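Local coordinates for protein ureidoglycolate hydrolase (Arabidopsis thaliana, PDB 4PXE) that hydrolyses (S)-ureidoglycolate to glyoxylate, ammonium and carbon dioxide with a pair of manganese ions, a step in plant purine breakdown, at residues 85-91 / 200-206; 214-218 / 369-373; 348-354 / 387-391; 361-367 / 418-423. All coordinates share one frame. Numbering follows the deposited sequence.

Contact 1. Residues 85-91 / 200-206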
# COMPACT_ATOMS: atom_id res chain seq x y z
N PRO A 85 10.39 -32.62 33.91
CA PRO A 85 10.14 -31.46 33.05
C PRO A 85 11.46 -30.72 32.77
O PRO A 85 12.23 -30.46 33.70
CB PRO A 85 9.21 -30.59 33.90
CG PRO A 85 8.45 -31.60 34.74
CD PRO A 85 9.46 -32.67 35.06
N ALA A 86 11.71 -30.42 31.50
CA ALA A 86 12.98 -29.84 31.07
C ALA A 86 13.05 -28.35 31.34
O ALA A 86 12.04 -27.71 31.60
CB ALA A 86 13.20 -30.11 29.59
N VAL A 87 14.26 -27.80 31.29
CA VAL A 87 14.44 -26.35 31.29
C VAL A 87 14.50 -25.90 29.84
O VAL A 87 15.34 -26.38 29.08
CB VAL A 87 15.74 -25.94 32.01
CG1 VAL A 87 15.80 -24.42 32.17
CG2 VAL A 87 15.84 -26.64 33.36
N ALA A 88 13.60 -24.99 29.47
CA ALA A 88 13.48 -24.55 28.08
C ALA A 88 13.99 -23.13 27.89
O ALA A 88 13.94 -22.31 28.80
CB ALA A 88 12.03 -24.66 27.61
N THR A 89 14.48 -22.85 26.69
CA THR A 89 14.88 -21.49 26.34
C THR A 89 14.70 -21.31 24.84
O THR A 89 14.82 -22.27 24.09
CB THR A 89 16.34 -21.19 26.73
OG1 THR A 89 16.64 -19.80 26.48
CG2 THR A 89 17.32 -22.07 25.93
N GLY A 90 14.41 -20.09 24.40
CA GLY A 90 14.33 -19.87 22.98
C GLY A 90 13.73 -18.54 22.60
O GLY A 90 13.42 -17.72 23.46
N SER A 91 13.58 -18.34 21.30
CA SER A 91 13.10 -17.07 20.75
C SER A 91 12.69 -17.29 19.30
O SER A 91 12.48 -18.44 18.87
CB SER A 91 14.19 -15.99 20.88
OG SER A 91 13.66 -14.68 20.79
N SER A 200 4.81 -28.77 31.74
CA SER A 200 5.64 -29.71 30.98
C SER A 200 7.09 -29.22 30.89
O SER A 200 7.99 -29.99 30.56
CB SER A 200 5.07 -29.97 29.60
OG SER A 200 4.94 -28.76 28.88
N TYR A 201 7.30 -27.94 31.19
CA TYR A 201 8.65 -27.42 31.37
C TYR A 201 8.82 -26.93 32.81
O TYR A 201 7.91 -26.34 33.38
CB TYR A 201 8.91 -26.25 30.42
CG TYR A 201 9.13 -26.64 28.99
CD1 TYR A 201 10.07 -27.60 28.65
CD2 TYR A 201 8.41 -26.03 27.96
CE1 TYR A 201 10.29 -27.96 27.32
CE2 TYR A 201 8.62 -26.38 26.63
CZ TYR A 201 9.56 -27.35 26.32
OH TYR A 201 9.77 -27.69 24.99
N PHE A 202 10.00 -27.18 33.38
CA PHE A 202 10.35 -26.68 34.71
C PHE A 202 10.41 -25.15 34.75
O PHE A 202 9.94 -24.52 35.69
CB PHE A 202 11.69 -27.29 35.14
CG PHE A 202 12.11 -26.95 36.55
CD1 PHE A 202 11.40 -27.43 37.64
CD2 PHE A 202 13.25 -26.19 36.79
CE1 PHE A 202 11.80 -27.13 38.94
CE2 PHE A 202 13.66 -25.90 38.08
CZ PHE A 202 12.93 -26.37 39.16
N ALA A 203 10.99 -24.56 33.70
CA ALA A 203 11.03 -23.11 33.54
C ALA A 203 11.29 -22.83 32.07
O ALA A 203 11.74 -23.71 31.34
CB ALA A 203 12.14 -22.51 34.38
N PHE A 204 10.97 -21.60 31.66
CA PHE A 204 11.29 -21.10 30.32
C PHE A 204 12.05 -19.77 30.43
O PHE A 204 11.59 -18.85 31.09
CB PHE A 204 10.03 -20.89 29.47
CG PHE A 204 10.33 -20.24 28.15
CD1 PHE A 204 10.81 -20.99 27.10
CD2 PHE A 204 10.18 -18.87 27.99
CE1 PHE A 204 11.13 -20.39 25.89
CE2 PHE A 204 10.50 -18.27 26.78
CZ PHE A 204 10.98 -19.04 25.74
N LEU A 205 13.19 -19.68 29.74
CA LEU A 205 14.00 -18.46 29.74
C LEU A 205 14.15 -17.93 28.33
O LEU A 205 14.35 -18.70 27.40
CB LEU A 205 15.42 -18.78 30.23
CG LEU A 205 15.56 -19.69 31.44
CD1 LEU A 205 17.04 -19.91 31.72
CD2 LEU A 205 14.86 -19.08 32.64
N GLU A 206 14.08 -16.61 28.16
CA GLU A 206 14.36 -16.01 26.85
C GLU A 206 15.42 -14.93 26.96
O GLU A 206 15.28 -13.97 27.72
CB GLU A 206 13.08 -15.42 26.26
CG GLU A 206 13.26 -14.84 24.85
CD GLU A 206 11.95 -14.55 24.13
OE1 GLU A 206 10.86 -14.63 24.75
OE2 GLU A 206 12.02 -14.25 22.92
O HOH W 1 9.98 -31.14 29.33

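Contact 2. Residues 214-218 / 369-373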
# COMPACT_ATOMS: atom_id res chain seq x y z
N ILE A 214 17.98 1.74 28.32
CA ILE A 214 18.25 1.82 29.76
C ILE A 214 19.57 1.18 30.19
O ILE A 214 20.36 1.82 30.88
CB ILE A 214 17.08 1.24 30.59
CG1 ILE A 214 15.79 2.03 30.32
CG2 ILE A 214 17.44 1.23 32.08
CD1 ILE A 214 15.83 3.46 30.80
N LEU A 215 19.82 -0.05 29.77
CA LEU A 215 21.06 -0.72 30.17
C LEU A 215 22.26 0.04 29.63
O LEU A 215 23.24 0.25 30.34
CB LEU A 215 21.08 -2.18 29.70
CG LEU A 215 20.04 -3.10 30.32
CD1 LEU A 215 20.04 -4.43 29.60
CD2 LEU A 215 20.29 -3.32 31.82
N GLU A 216 22.18 0.46 28.37
CA GLU A 216 23.27 1.22 27.80
C GLU A 216 23.50 2.53 28.55
O GLU A 216 24.64 2.86 28.91
CB GLU A 216 23.00 1.49 26.32
CG GLU A 216 24.12 2.25 25.64
CD GLU A 216 23.90 2.41 24.16
OE1 GLU A 216 23.05 3.23 23.78
OE2 GLU A 216 24.59 1.69 23.41
N ASP A 217 22.43 3.28 28.81
CA ASP A 217 22.55 4.59 29.45
C ASP A 217 23.12 4.46 30.86
O ASP A 217 23.87 5.33 31.31
CB ASP A 217 21.20 5.31 29.54
CG ASP A 217 20.68 5.76 28.19
OD1 ASP A 217 21.47 5.85 27.23
OD2 ASP A 217 19.47 6.05 28.12
N GLU A 218 22.75 3.40 31.57
CA GLU A 218 23.16 3.23 32.96
C GLU A 218 24.49 2.48 33.11
O GLU A 218 25.00 2.32 34.22
CB GLU A 218 22.04 2.56 33.77
CG GLU A 218 20.83 3.48 33.79
CD GLU A 218 19.65 2.97 34.59
OE1 GLU A 218 19.77 1.95 35.29
OE2 GLU A 218 18.59 3.63 34.51
N HIS A 369 23.74 -5.63 36.86
CA HIS A 369 22.37 -5.90 36.42
C HIS A 369 21.35 -5.07 37.17
O HIS A 369 21.65 -4.53 38.24
CB HIS A 369 22.05 -7.39 36.57
CG HIS A 369 22.42 -7.94 37.91
ND1 HIS A 369 21.51 -8.08 38.94
CD2 HIS A 369 23.61 -8.37 38.40
CE1 HIS A 369 22.12 -8.59 40.00
NE2 HIS A 369 23.39 -8.78 39.69
N LYS A 370 20.17 -4.94 36.58
CA LYS A 370 19.05 -4.31 37.28
C LYS A 370 17.77 -5.02 36.91
O LYS A 370 17.71 -5.72 35.90
CB LYS A 370 18.95 -2.83 36.95
CG LYS A 370 18.33 -2.56 35.58
CD LYS A 370 18.18 -1.07 35.29
CE LYS A 370 17.18 -0.41 36.23
NZ LYS A 370 16.99 1.03 35.93
N MET A 371 16.75 -4.84 37.74
CA MET A 371 15.41 -5.34 37.46
C MET A 371 14.71 -4.36 36.53
O MET A 371 14.79 -3.15 36.73
CB MET A 371 14.61 -5.42 38.76
CG MET A 371 15.25 -6.30 39.82
SD MET A 371 15.25 -8.01 39.31
CE MET A 371 16.04 -8.79 40.73
N MET A 372 14.00 -4.88 35.54
CA MET A 372 13.28 -3.98 34.64
C MET A 372 12.14 -4.70 33.95
O MET A 372 12.04 -5.93 34.03
CB MET A 372 14.24 -3.35 33.62
CG MET A 372 14.97 -4.35 32.74
SD MET A 372 16.43 -3.69 31.88
CE MET A 372 15.68 -2.39 30.91
N ILE A 373 11.27 -3.94 33.30
CA ILE A 373 10.14 -4.54 32.59
C ILE A 373 10.41 -4.55 31.09
O ILE A 373 11.25 -3.80 30.59
CB ILE A 373 8.81 -3.81 32.88
CG1 ILE A 373 8.76 -2.45 32.16
CG2 ILE A 373 8.60 -3.68 34.39
CD1 ILE A 373 7.36 -2.02 31.75

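Contact 3. Residues 348-354 / 387-391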
# COMPACT_ATOMS: atom_id res chain seq x y z
N ALA A 348 2.26 -10.15 31.79
CA ALA A 348 2.69 -11.31 32.58
C ALA A 348 3.81 -10.93 33.54
O ALA A 348 4.58 -10.01 33.28
CB ALA A 348 3.13 -12.45 31.70
N LEU A 349 3.87 -11.65 34.65
CA LEU A 349 4.94 -11.48 35.63
C LEU A 349 5.94 -12.63 35.49
O LEU A 349 5.55 -13.79 35.34
CB LEU A 349 4.37 -11.48 37.05
CG LEU A 349 3.56 -10.26 37.50
CD1 LEU A 349 2.89 -10.54 38.83
CD2 LEU A 349 4.45 -9.04 37.60
N SER A 350 7.23 -12.32 35.55
CA SER A 350 8.24 -13.37 35.60
C SER A 350 8.20 -14.10 36.93
O SER A 350 7.83 -13.53 37.96
CB SER A 350 9.63 -12.78 35.40
OG SER A 350 9.64 -12.00 34.22
N ASP A 351 8.57 -15.37 36.90
CA ASP A 351 8.59 -16.20 38.11
C ASP A 351 9.68 -15.72 39.06
O ASP A 351 10.81 -15.42 38.64
CB ASP A 351 8.80 -17.66 37.72
CG ASP A 351 8.85 -18.58 38.91
OD1 ASP A 351 9.94 -18.73 39.50
OD2 ASP A 351 7.79 -19.14 39.26
N LYS A 352 9.35 -15.63 40.34
CA LYS A 352 10.27 -15.05 41.31
C LYS A 352 11.54 -15.88 41.56
O LYS A 352 12.60 -15.32 41.83
CB LYS A 352 9.55 -14.76 42.63
CG LYS A 352 8.37 -13.82 42.48
CD LYS A 352 8.76 -12.50 41.82
CE LYS A 352 7.60 -11.52 41.83
NZ LYS A 352 7.98 -10.24 41.16
N LEU A 353 11.44 -17.20 41.45
CA LEU A 353 12.63 -18.04 41.62
C LEU A 353 13.48 -18.02 40.36
O LEU A 353 14.69 -18.19 40.43
CB LEU A 353 12.26 -19.47 42.01
CG LEU A 353 11.50 -19.57 43.34
CD1 LEU A 353 11.30 -21.02 43.73
CD2 LEU A 353 12.20 -18.78 44.46
N VAL A 354 12.86 -17.80 39.20
CA VAL A 354 13.63 -17.67 37.97
C VAL A 354 14.43 -16.38 37.99
O VAL A 354 15.63 -16.38 37.66
CB VAL A 354 12.73 -17.75 36.72
CG1 VAL A 354 13.52 -17.35 35.46
CG2 VAL A 354 12.15 -19.16 36.59
N SER A 387 4.60 -22.38 32.06
CA SER A 387 5.65 -22.65 33.03
C SER A 387 6.22 -21.36 33.60
O SER A 387 6.00 -20.27 33.04
CB SER A 387 6.76 -23.49 32.39
OG SER A 387 7.55 -22.71 31.52
N PRO A 388 6.92 -21.46 34.73
CA PRO A 388 7.66 -20.31 35.27
C PRO A 388 8.53 -19.70 34.18
O PRO A 388 9.19 -20.43 33.44
CB PRO A 388 8.52 -20.95 36.36
CG PRO A 388 7.66 -22.07 36.87
CD PRO A 388 6.96 -22.62 35.65
N MET A 389 8.51 -18.38 34.07
CA MET A 389 9.19 -17.69 32.98
C MET A 389 10.14 -16.63 33.49
O MET A 389 9.93 -16.03 34.55
CB MET A 389 8.12 -17.07 32.06
CG MET A 389 8.64 -16.13 30.95
SD MET A 389 8.97 -14.43 31.50
CE MET A 389 7.31 -13.80 31.78
N GLY A 390 11.19 -16.36 32.72
CA GLY A 390 12.00 -15.18 32.94
C GLY A 390 12.66 -14.76 31.65
O GLY A 390 12.71 -15.55 30.70
N MET A 391 13.17 -13.54 31.62
CA MET A 391 13.92 -13.05 30.46
C MET A 391 15.21 -12.39 30.90
O MET A 391 15.25 -11.70 31.91
CB MET A 391 13.11 -12.04 29.63
CG MET A 391 11.79 -12.56 29.08
SD MET A 391 11.10 -11.38 27.88
CE MET A 391 12.31 -11.55 26.57
O HOH W 2 6.35 -16.80 35.16

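Contact 4. Residues 361-367 / 418-423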
# COMPACT_ATOMS: atom_id res chain seq x y z
N ALA A 361 23.16 -15.66 38.83
CA ALA A 361 24.07 -15.99 37.75
C ALA A 361 24.86 -14.76 37.30
O ALA A 361 26.08 -14.83 37.14
CB ALA A 361 23.32 -16.62 36.58
N ALA A 362 24.17 -13.64 37.09
CA ALA A 362 24.85 -12.40 36.71
C ALA A 362 25.88 -11.98 37.76
O ALA A 362 27.01 -11.62 37.42
CB ALA A 362 23.83 -11.28 36.46
N THR A 363 25.52 -12.05 39.03
CA THR A 363 26.44 -11.74 40.11
C THR A 363 27.67 -12.66 40.12
O THR A 363 28.81 -12.19 40.26
CB THR A 363 25.72 -11.79 41.47
OG1 THR A 363 24.63 -10.86 41.46
CG2 THR A 363 26.68 -11.44 42.60
N GLU A 364 27.45 -13.96 39.96
CA GLU A 364 28.56 -14.92 39.92
C GLU A 364 29.51 -14.67 38.76
O GLU A 364 30.69 -15.03 38.82
CB GLU A 364 28.04 -16.36 39.87
CG GLU A 364 27.39 -16.79 41.17
CD GLU A 364 26.76 -18.16 41.09
OE1 GLU A 364 27.23 -18.99 40.28
OE2 GLU A 364 25.78 -18.39 41.84
N LEU A 365 29.00 -14.06 37.70
CA LEU A 365 29.80 -13.78 36.50
C LEU A 365 30.39 -12.38 36.54
O LEU A 365 30.98 -11.92 35.55
CB LEU A 365 28.94 -13.94 35.24
CG LEU A 365 28.58 -15.39 34.92
CD1 LEU A 365 27.39 -15.46 33.97
CD2 LEU A 365 29.80 -16.10 34.33
N ASN A 366 30.21 -11.69 37.67
CA ASN A 366 30.72 -10.33 37.85
C ASN A 366 30.12 -9.36 36.84
O ASN A 366 30.79 -8.43 36.37
CB ASN A 366 32.26 -10.30 37.79
CG ASN A 366 32.90 -11.16 38.85
OD1 ASN A 366 33.67 -12.07 38.55
ND2 ASN A 366 32.58 -10.88 40.10
N LEU A 367 28.85 -9.57 36.51
CA LEU A 367 28.13 -8.72 35.57
C LEU A 367 27.14 -7.85 36.33
O LEU A 367 26.43 -8.33 37.21
CB LEU A 367 27.39 -9.57 34.54
CG LEU A 367 28.28 -10.40 33.62
CD1 LEU A 367 27.46 -11.36 32.78
CD2 LEU A 367 29.13 -9.51 32.71
N LYS A 418 26.44 -16.06 28.53
CA LYS A 418 26.99 -16.62 29.76
C LYS A 418 25.94 -16.68 30.86
O LYS A 418 25.85 -17.69 31.57
CB LYS A 418 28.19 -15.81 30.24
CG LYS A 418 29.43 -15.97 29.37
CD LYS A 418 30.52 -15.04 29.86
CE LYS A 418 31.75 -15.14 29.00
NZ LYS A 418 32.72 -14.05 29.31
N VAL A 419 25.16 -15.62 31.02
CA VAL A 419 24.09 -15.63 32.02
C VAL A 419 23.06 -16.71 31.69
O VAL A 419 22.60 -17.43 32.57
CB VAL A 419 23.42 -14.25 32.15
CG1 VAL A 419 22.19 -14.33 33.07
CG2 VAL A 419 24.42 -13.23 32.66
N LEU A 420 22.72 -16.84 30.41
CA LEU A 420 21.80 -17.89 29.99
C LEU A 420 22.34 -19.29 30.30
O LEU A 420 21.62 -20.12 30.86
CB LEU A 420 21.49 -17.76 28.50
CG LEU A 420 20.51 -18.80 27.95
CD1 LEU A 420 19.17 -18.75 28.68
CD2 LEU A 420 20.32 -18.60 26.45
N SER A 421 23.60 -19.53 29.95
CA SER A 421 24.25 -20.81 30.23
C SER A 421 24.20 -21.16 31.71
O SER A 421 23.84 -22.28 32.10
CB SER A 421 25.71 -20.77 29.79
OG SER A 421 25.84 -20.64 28.39
N LEU A 422 24.58 -20.20 32.54
CA LEU A 422 24.70 -20.45 33.97
C LEU A 422 23.33 -20.59 34.61
O LEU A 422 23.14 -21.40 35.52
CB LEU A 422 25.52 -19.33 34.62
CG LEU A 422 25.92 -19.54 36.09
CD1 LEU A 422 26.57 -20.91 36.31
CD2 LEU A 422 26.86 -18.42 36.49
N THR A 423 22.35 -19.81 34.15
CA THR A 423 20.99 -19.93 34.67
C THR A 423 20.36 -21.27 34.27
O THR A 423 19.72 -21.92 35.10
CB THR A 423 20.09 -18.75 34.20
OG1 THR A 423 20.70 -17.50 34.55
CG2 THR A 423 18.73 -18.83 34.87

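Contact 1. Residues 85-91 / 200-206
Ala-88 sets its methyl squarely over the ring of Tyr-201, with CB 3.5 Å from the ring centroid and only 6° off the ring normal, a clean CH-pi contact. Ala-88 CB also lies 3.9 Å from Phe-204 CD1, so this one small side chain touches both aromatics on its face of the sheet. The Tyr-201 hydroxyl is hydrogen-bonded to Glu-130. Beneath these side chains, strands 86-91 and 203-206 run parallel; their axes approach to 4.6 Å and their directions differ by 26°. Ala-88 uses both its N and its O toward the 203-206 strand: Ala-88 N gives to Ala-203 O at 2.9 Å, and Leu-205 N gives to Ala-88 O at 2.9 Å. Further back, Phe-202 N reaches Ala-86 O at 2.8 Å, and a water joins Ala-86 N to Ser-200 O. These are neighbouring parallel strands in the central sheet of the M20 catalytic domain; strand 129-133 pairs with the other edge of 86-91, while helix 410-429 packs on the face carrying Val-87, Thr-89 and Leu-205. Toward the C-terminal ends side chains add to the backbone bonding. Leu-205 O accepts from Thr-89 OG1 at 2.7 Å and, weakly, from Gly-90 N at 3.3 Å, and Ser-91 OG donates to Glu-206 OE2 at 2.7 Å. Glu-206 OE1 is held by Ser-380, and the next residue after Ser-91 is the manganese ligand His-92.

Contact 2. Residues 214-218 / 369-373
Helix 214-218 and strand 369-373 run roughly antiparallel, at 142° between their directions, and their axes come no closer than 10.1 Å. Even the nearest backbone pair, Leu-215 and Lys-370, has its CA atoms 8.2 Å apart, so side chains alone bridge the gap. From the strand these are Lys-370 and Met-372, two residues apart and both pointing toward the helix. Met-372 enters between Ile-214 and Leu-215: its CE lies 3.9 Å from Ile-214 CB, and its SD lies 3.9 Å from Leu-215 CD2. In fold terms, this short helix follows strand 201-209 and leads into strand 222-239, which pairs in parallel with strand 369-374; the contact thus packs the helix against one face of a strand in the large mixed sheet. Phe-393 of strand 389-394 touches both Leu-215 and Met-372. The start of the helix is tied to the active site, because the substrate-binding residue Glu-210 accepts hydrogen bonds from the backbone nitrogens of Ile-214 and Leu-215. At the solvent-facing end, Lys-370 extends past Ile-214, with NZ 3.9 Å from Ile-214 CG2, to form a salt bridge with Glu-218. Lys-370 NZ is 3.0 Å from Glu-218 OE1, with a weak second hydrogen bond to Glu-218 OE2 at 3.4 Å.

Contact 3. Residues 348-354 / 387-391
Ala-348 touches the second segment lightly, its CB 4.4 Å from Met-389 CE; a manganese ion lies about 13 Å from the nearest atom of the Met-389 side chain. At Leu-349 the side chain points away and the backbone does the work: a water donates to Leu-349 O at 3.1 Å and accepts from Met-389 N at 2.9 Å. Ser-350 brings its CA within 3.3 Å of Met-389 O and its OG to 3.7 Å from Met-389 SD, while that hydroxyl bonds to Val-225 O. Asp-351 N makes the direct hydrogen bond, 2.8 Å to Met-389 O. The side chain of Asp-351 serves its own helix as N-cap: Asp-351 OD1 accepts from Val-354 N at 3.1 Å and, weakly, from Leu-353 N at 2.9 Å, while OD2 rests 3.5 Å from Pro-388 CB. In the first turn of the helix, Val-354 packs CG2 on Pro-388 CB at 4.1 Å and CG1 on Gly-390 CA at 3.7 Å. A CB on Gly-390 would clash with that CG1. Beyond the contact, 389-394 pairs with strands 201-209 and 222-239, so a capped helix start is seated here on a strand of the central sheet in an M20 catalytic domain.

Contact 4. Residues 361-367 / 418-423
This is a mainly apolar, partly buried helix-to-helix contact in the helical layer that packs on the central sheet, where the C-terminal end of helix 352-364 meets the middle of helix 410-429 with no hydrogen bond between segments 361-367 and 418-423. The approach is closest at Ala-361 and Val-419, whose CA atoms are 5.7 Å apart, a spacing that the small alanine permits. Ala-361 CB packs 3.9 Å from Leu-422 CG and 3.4 Å from Thr-423 OG1; that hydroxyl is turned back onto its own helix, donating to Val-419 O at 2.7 Å. Helix 352-364 then ends in a Schellman motif, with Leu-367 N bonded to Ala-362 O at 2.9 Å, Asn-366 N to Thr-363 O at 3.0 Å, and Asn-366 at positive phi as the C-prime residue. Leu-365 and Leu-367, on either side of Asn-366 in sequence, both point toward the other helix. Leu-365 lays CD1 3.9 Å from Val-419 CG2 and CG 3.8 Å from Leu-422 CD2, while Leu-367 CD1 closes on Val-419 CG2 at 3.6 Å. Val-419 also touches Ile-392 of the central sheet, and the N-terminal helix 9-12 packs on Leu-365 and Leu-422 through Ala-10. At the exposed margin, Glu-364 OE1 passes 3.9 Å from Leu-422 CD2, and a salt bridge to Lys-426 ties Glu-364 to a later turn of helix 410-429.

Overall arrangement
Contact 1 is the buried one, strand against strand and held largely by backbone hydrogen bonds; contact 2 lies at the surface, where a salt bridge flanks a few apolar side chains. Contacts 3 and 4 are partly buried and use opposite ends of helix 352-364, its capped start and its Schellman end. Contacts 1 and 3 join directly, through probable hydrogen bonds from Phe-204 N to Pro-388 O and from Gly-390 N to Phe-204 O. Contact 4, chiefly apolar and without a hydrogen bond between its segments, reaches contact 1 where Leu-420 meets Thr-89 and Leu-205. His-369 NE2 lies 3.0 Å from Thr-363 OG1, a probable hydrogen bond linking contacts 2 and 4.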